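Local coordinates for p-47 protein (Clostridium botulinum E1 str. 'BoNT E Beluga', PDB 5WIX), which is of unknown function but adopts a tubular lipid-binding (TULIP) fold resembling bactericidal/permeability-increasing protein, consistent with, though not proof of, lipid binding, at residues N40-N45 / D65-I70; R79-I84 / G100-L105. All coordinates share one frame; numbering follows the deposited sequence.

Contact 1 (N40-N45 / D65-I70)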
loop_
_atom_site.group_PDB
_atom_site.type_symbol
_atom_site.label_atom_id
_atom_site.label_comp_id
_atom_site.label_asym_id
_atom_site.label_seq_id
_atom_site.Cartn_x
_atom_site.Cartn_y
_atom_site.Cartn_z
ATOM N N ASN A 40 10.125 -3.704 24.907
ATOM C CA ASN A 40 11.306 -2.999 25.404
ATOM C C ASN A 40 11.085 -1.490 25.474
ATOM O O ASN A 40 11.967 -0.747 25.915
ATOM C CB ASN A 40 12.541 -3.324 24.559
ATOM C CG ASN A 40 12.406 -2.859 23.145
ATOM O OD1 ASN A 40 11.299 -2.784 22.615
ATOM N ND2 ASN A 40 13.530 -2.536 22.514
ATOM N N TYR A 41 9.909 -1.037 25.043
ATOM C CA TYR A 41 9.461 0.304 25.405
ATOM C C TYR A 41 9.009 0.246 26.861
ATOM O O TYR A 41 9.146 1.216 27.609
ATOM C CB TYR A 41 8.331 0.812 24.500
ATOM C CG TYR A 41 7.668 2.065 25.043
ATOM C CD1 TYR A 41 8.285 3.307 24.939
ATOM C CD2 TYR A 41 6.437 2.000 25.682
ATOM C CE1 TYR A 41 7.685 4.453 25.448
ATOM C CE2 TYR A 41 5.831 3.136 26.193
ATOM C CZ TYR A 41 6.456 4.358 26.075
ATOM O OH TYR A 41 5.839 5.479 26.589
ATOM N N ILE A 42 8.476 -0.909 27.254
ATOM C CA ILE A 42 8.111 -1.151 28.645
ATOM C C ILE A 42 9.340 -1.506 29.484
ATOM O O ILE A 42 9.434 -1.115 30.647
ATOM C CB ILE A 42 7.068 -2.278 28.779
ATOM C CG1 ILE A 42 5.848 -1.985 27.909
ATOM C CG2 ILE A 42 6.633 -2.420 30.221
ATOM C CD1 ILE A 42 4.772 -3.043 28.007
ATOM N N ASP A 43 10.290 -2.227 28.887
ATOM C CA ASP A 43 11.549 -2.554 29.562
ATOM C C ASP A 43 12.412 -1.307 29.786
ATOM O O ASP A 43 13.508 -1.392 30.346
ATOM C CB ASP A 43 12.351 -3.592 28.770
ATOM C CG ASP A 43 11.717 -4.975 28.796
ATOM O OD1 ASP A 43 10.764 -5.198 29.576
ATOM O OD2 ASP A 43 12.190 -5.848 28.034
ATOM N N GLU A 44 11.925 -0.159 29.325
ATOM C CA GLU A 44 12.489 1.124 29.717
ATOM C C GLU A 44 12.193 1.350 31.210
ATOM O O GLU A 44 12.959 2.025 31.907
ATOM C CB GLU A 44 11.920 2.240 28.842
ATOM C CG GLU A 44 12.483 3.613 29.105
ATOM C CD GLU A 44 11.844 4.263 30.313
ATOM O OE1 GLU A 44 10.694 3.896 30.645
ATOM O OE2 GLU A 44 12.495 5.128 30.935
ATOM N N ASN A 45 11.063 0.790 31.664
ATOM C CA ASN A 45 10.744 0.494 33.082
ATOM C C ASN A 45 10.108 1.611 33.920
ATOM O O ASN A 45 9.621 1.352 35.027
ATOM C CB ASN A 45 11.998 -0.007 33.818
ATOM N N ASP A 65 4.844 -5.746 33.746
ATOM C CA ASP A 65 5.802 -6.699 33.192
ATOM C C ASP A 65 5.873 -6.603 31.655
ATOM O O ASP A 65 6.946 -6.417 31.077
ATOM C CB ASP A 65 5.416 -8.121 33.626
ATOM C CG ASP A 65 6.436 -9.165 33.207
ATOM O OD1 ASP A 65 7.630 -8.995 33.530
ATOM O OD2 ASP A 65 6.041 -10.160 32.556
ATOM N N ASN A 66 4.718 -6.720 31.003
ATOM C CA ASN A 66 4.635 -6.713 29.547
ATOM C C ASN A 66 3.213 -6.412 29.071
ATOM O O ASN A 66 2.246 -6.698 29.788
ATOM C CB ASN A 66 5.091 -8.062 28.988
ATOM C CG ASN A 66 5.300 -8.030 27.486
ATOM O OD1 ASN A 66 5.752 -7.025 26.932
ATOM N ND2 ASN A 66 4.962 -9.129 26.818
ATOM N N TRP A 67 3.083 -5.814 27.884
ATOM C CA TRP A 67 1.786 -5.754 27.196
ATOM C C TRP A 67 1.906 -6.510 25.876
ATOM O O TRP A 67 2.966 -6.521 25.238
ATOM C CB TRP A 67 1.313 -4.319 26.930
ATOM C CG TRP A 67 1.154 -3.452 28.138
ATOM C CD1 TRP A 67 1.554 -3.736 29.406
ATOM C CD2 TRP A 67 0.561 -2.152 28.188
ATOM N NE1 TRP A 67 1.247 -2.697 30.246
ATOM C CE2 TRP A 67 0.634 -1.704 29.520
ATOM C CE3 TRP A 67 -0.027 -1.315 27.242
ATOM C CZ2 TRP A 67 0.146 -0.473 29.929
ATOM C CZ3 TRP A 67 -0.510 -0.086 27.645
ATOM C CH2 TRP A 67 -0.420 0.321 28.975
ATOM N N GLU A 68 0.812 -7.136 25.464
ATOM C CA GLU A 68 0.851 -8.043 24.327
ATOM C C GLU A 68 -0.450 -7.952 23.554
ATOM O O GLU A 68 -1.513 -8.344 24.043
ATOM C CB GLU A 68 1.107 -9.477 24.800
ATOM C CG GLU A 68 1.157 -10.530 23.711
ATOM C CD GLU A 68 1.311 -11.926 24.291
ATOM O OE1 GLU A 68 2.118 -12.094 25.233
ATOM O OE2 GLU A 68 0.610 -12.847 23.820
ATOM N N ILE A 69 -0.355 -7.406 22.349
ATOM C CA ILE A 69 -1.512 -7.235 21.485
ATOM C C ILE A 69 -1.987 -8.608 21.010
ATOM O O ILE A 69 -1.159 -9.486 20.719
ATOM C CB ILE A 69 -1.155 -6.327 20.297
ATOM C CG1 ILE A 69 -0.359 -5.127 20.811
ATOM C CG2 ILE A 69 -2.405 -5.884 19.545
ATOM C CD1 ILE A 69 0.317 -4.336 19.730
ATOM N N ILE A 70 -3.304 -8.812 20.972
ATOM C CA ILE A 70 -3.859 -10.102 20.558
ATOM C C ILE A 70 -5.058 -9.907 19.644
ATOM O O ILE A 70 -5.515 -8.779 19.419
ATOM C CB ILE A 70 -4.294 -11.014 21.782
ATOM C CG1 ILE A 70 -5.592 -10.518 22.435
ATOM C CG2 ILE A 70 -3.172 -11.159 22.812
ATOM C CD1 ILE A 70 -6.233 -11.518 23.415
#

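Contact 2 (R79-I84 / G100-L105)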
loop_
_atom_site.group_PDB
_atom_site.type_symbol
_atom_site.label_atom_id
_atom_site.label_comp_id
_atom_site.label_asym_id
_atom_site.label_seq_id
_atom_site.Cartn_x
_atom_site.Cartn_y
_atom_site.Cartn_z
ATOM N N ARG A 79 -7.023 -5.216 21.078
ATOM C CA ARG A 79 -7.247 -5.964 22.305
ATOM C C ARG A 79 -5.907 -6.431 22.822
ATOM O O ARG A 79 -5.134 -7.028 22.069
ATOM C CB ARG A 79 -8.178 -7.157 22.097
ATOM C CG ARG A 79 -8.173 -8.126 23.279
ATOM C CD ARG A 79 -9.047 -9.330 23.036
ATOM N NE ARG A 79 -10.402 -8.942 22.657
ATOM C CZ ARG A 79 -11.421 -9.796 22.587
ATOM N NH1 ARG A 79 -11.220 -11.086 22.872
ATOM N NH2 ARG A 79 -12.637 -9.363 22.246
ATOM N N ILE A 80 -5.614 -6.151 24.091
ATOM C CA ILE A 80 -4.282 -6.445 24.598
ATOM C C ILE A 80 -4.268 -7.117 25.963
ATOM O O ILE A 80 -5.072 -6.817 26.837
ATOM C CB ILE A 80 -3.404 -5.170 24.676
ATOM C CG1 ILE A 80 -4.002 -4.147 25.635
ATOM C CG2 ILE A 80 -3.217 -4.538 23.291
ATOM C CD1 ILE A 80 -3.127 -2.933 25.799
ATOM N N LYS A 81 -3.327 -8.040 26.106
ATOM C CA LYS A 81 -3.087 -8.790 27.323
ATOM C C LYS A 81 -2.162 -7.977 28.239
ATOM O O LYS A 81 -1.088 -7.558 27.827
ATOM C CB LYS A 81 -2.469 -10.151 26.962
ATOM C CG LYS A 81 -2.586 -11.248 27.995
ATOM C CD LYS A 81 -2.026 -12.579 27.459
ATOM C CE LYS A 81 -2.905 -13.190 26.358
ATOM N NZ LYS A 81 -2.752 -14.684 26.306
ATOM N N ILE A 82 -2.583 -7.744 29.477
ATOM C CA ILE A 82 -1.783 -6.966 30.419
ATOM C C ILE A 82 -1.136 -7.872 31.482
ATOM O O ILE A 82 -1.829 -8.540 32.246
ATOM C CB ILE A 82 -2.641 -5.886 31.117
ATOM C CG1 ILE A 82 -3.439 -5.097 30.084
ATOM C CG2 ILE A 82 -1.774 -4.933 31.895
ATOM C CD1 ILE A 82 -2.580 -4.477 29.043
ATOM N N PHE A 83 0.192 -7.906 31.520
ATOM C CA PHE A 83 0.894 -8.699 32.522
ATOM C C PHE A 83 1.386 -7.794 33.653
ATOM O O PHE A 83 2.285 -6.973 33.451
ATOM C CB PHE A 83 2.097 -9.445 31.922
ATOM C CG PHE A 83 1.749 -10.447 30.841
ATOM C CD1 PHE A 83 1.982 -11.802 31.041
ATOM C CD2 PHE A 83 1.245 -10.036 29.614
ATOM C CE1 PHE A 83 1.693 -12.729 30.048
ATOM C CE2 PHE A 83 0.949 -10.958 28.619
ATOM C CZ PHE A 83 1.176 -12.303 28.834
ATOM N N ILE A 84 0.802 -7.936 34.838
ATOM C CA ILE A 84 1.319 -7.240 36.007
ATOM C C ILE A 84 2.275 -8.180 36.710
ATOM O O ILE A 84 2.007 -9.375 36.773
ATOM C CB ILE A 84 0.192 -6.812 36.955
ATOM C CG1 ILE A 84 -1.076 -6.491 36.151
ATOM C CG2 ILE A 84 0.638 -5.644 37.823
ATOM C CD1 ILE A 84 -2.154 -5.758 36.924
ATOM N N GLY A 100 0.997 -10.723 39.224
ATOM C CA GLY A 100 0.675 -11.900 38.436
ATOM C C GLY A 100 -0.704 -11.948 37.799
ATOM O O GLY A 100 -0.960 -12.835 36.979
ATOM N N VAL A 101 -1.594 -11.023 38.162
ATOM C CA VAL A 101 -2.911 -10.967 37.519
ATOM C C VAL A 101 -2.772 -10.513 36.067
ATOM O O VAL A 101 -1.946 -9.653 35.737
ATOM C CB VAL A 101 -3.883 -10.022 38.240
ATOM C CG1 VAL A 101 -5.319 -10.484 38.018
ATOM C CG2 VAL A 101 -3.580 -9.991 39.718
ATOM N N ILE A 102 -3.574 -11.105 35.191
ATOM C CA ILE A 102 -3.428 -10.826 33.771
ATOM C C ILE A 102 -4.766 -10.425 33.142
ATOM O O ILE A 102 -5.503 -11.273 32.620
ATOM C CB ILE A 102 -2.829 -12.030 33.032
ATOM C CG1 ILE A 102 -1.559 -12.494 33.747
ATOM C CG2 ILE A 102 -2.520 -11.658 31.596
ATOM C CD1 ILE A 102 -0.938 -13.725 33.151
ATOM N N PRO A 103 -5.083 -9.119 33.219
ATOM C CA PRO A 103 -6.313 -8.570 32.645
ATOM C C PRO A 103 -6.240 -8.456 31.136
ATOM O O PRO A 103 -5.153 -8.350 30.552
ATOM C CB PRO A 103 -6.425 -7.184 33.292
ATOM C CG PRO A 103 -5.059 -6.837 33.747
ATOM C CD PRO A 103 -4.342 -8.123 34.019
ATOM N N ILE A 104 -7.403 -8.477 30.503
ATOM C CA ILE A 104 -7.453 -8.309 29.064
ATOM C C ILE A 104 -8.365 -7.152 28.696
ATOM O O ILE A 104 -9.569 -7.145 29.001
ATOM C CB ILE A 104 -7.919 -9.591 28.377
ATOM C CG1 ILE A 104 -6.900 -10.711 28.628
ATOM C CG2 ILE A 104 -8.135 -9.345 26.896
ATOM C CD1 ILE A 104 -7.068 -11.915 27.730
ATOM N N LEU A 105 -7.758 -6.172 28.043
ATOM C CA LEU A 105 -8.418 -4.926 27.685
ATOM C C LEU A 105 -8.611 -4.807 26.188
ATOM O O LEU A 105 -7.936 -5.474 25.408
ATOM C CB LEU A 105 -7.594 -3.738 28.179
ATOM C CG LEU A 105 -7.088 -3.908 29.604
ATOM C CD1 LEU A 105 -6.064 -2.844 29.976
ATOM C CD2 LEU A 105 -8.293 -3.835 30.507
#

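Contact 1 (N40-N45 / D65-I70)
Ile42, in the last turn of helix 31-42, reaches across to Trp67 on strand 58-70. Its CB points toward the strand and splits into two branches. CG2 lies anti to the backbone N and ends near the carbonyl of Asp65, with 4.1 Å between Ile42 CG2 and Asp65 O. The other branch starts with CG1 anti to the carbonyl carbon (chi1 -54°) and runs on extended (chi2 -179°), carrying CD1 to the strand. There the methyl lies over one face of the indole, 3.9 Å from Ile42 CD1 to the centroid of the five-membered ring of Trp67, a CH-pi contact. The two side chains cross at about a right angle, and CD1 also meets the Trp67 backbone N. A helix lying against a curved antiparallel sheet is consistent with the TULIP fold. Isoleucine suits the place because one branch can stay at the Asp65 carbonyl while the longer one lays a methyl on the flat, buried indole. The tryptophan meets Phe64 edge-to-face. Within strand 58-70, where the chain turns a corner, Asp65 and Asn66 both face Phe83 in a classic beta bulge. A type I turn from Ile42 to Asn45 follows the helix, and exposed Asp43 brings OD1 near Asp65 O.

Contact 2 (R79-I84 / G100-L105)
Ile80 and Leu105 face each other as an antiparallel hydrogen-bonded pair in which both backbone groups of each residue are used. Ile80 N gives to Leu105 O at 2.8 Å, and Leu105 N returns a bond to Ile80 O at 3.0 Å. Two residues on, Ile82 N reaches Pro103 O at 2.9 Å, almost straight on to the Pro103 carbonyl. The ladder then loses a rung, because Pro103 has no N-H to offer: Ile82 O lies 3.4 Å from Pro103 N without a bond, and meets instead Ile102 CA in a CA-H...O contact. Farther along, Ile84 N makes a weak bond to Val101 O. Ile84 O accepts from Gly100 N at 3.0 Å, the donor standing well above the carbonyl plane. Glycine suits that corner, where at positive phi a CB would press on the preceding carbonyl O.

Apolar side chains fill in around the ladder. Ile82 CG1, anti to the carbonyl carbon (chi1 -49°), meets Leu105 CD1 at 3.5 Å, the two side chains crossing at about a right angle, and Ile82 CB packs on Pro103 CG. Lys81 lends its aliphatic CG to Ile102 CG2, and Arg79 CG lies on Ile104 CG2, while the Arg79 guanidinium forms a salt bridge through NE with Asp141. Strand 78-85 lies between strands 58-70 and 104-113 in an antiparallel sheet, with Ile82 touching Phe64 of the former and Leu105 touching Phe162 just beyond helix 153-159.

In the fold
Contacts 1 and 2 are successive along the chain and meet in one antiparallel sheet, where strands 58-70 and 78-85 are neighbours. Backbone bonds join them, Glu68 O to Lys81 N and Ile70 N to Arg79 O, both 2.8 Å and probable hydrogen bonds. Contact 1 sets the end of a helix against the sheet; it is small, 156 Å², and made by packing of one buried isoleucine on an indole and on the strand's backbone, with Asp43, exposed, and Asp65, partly exposed, at its margin. Contact 2, at 579 Å², joins strand to strand and relies on backbone hydrogen bonds as well as on mostly buried apolar side chains. Both are partly buried, well away from the chain's centre.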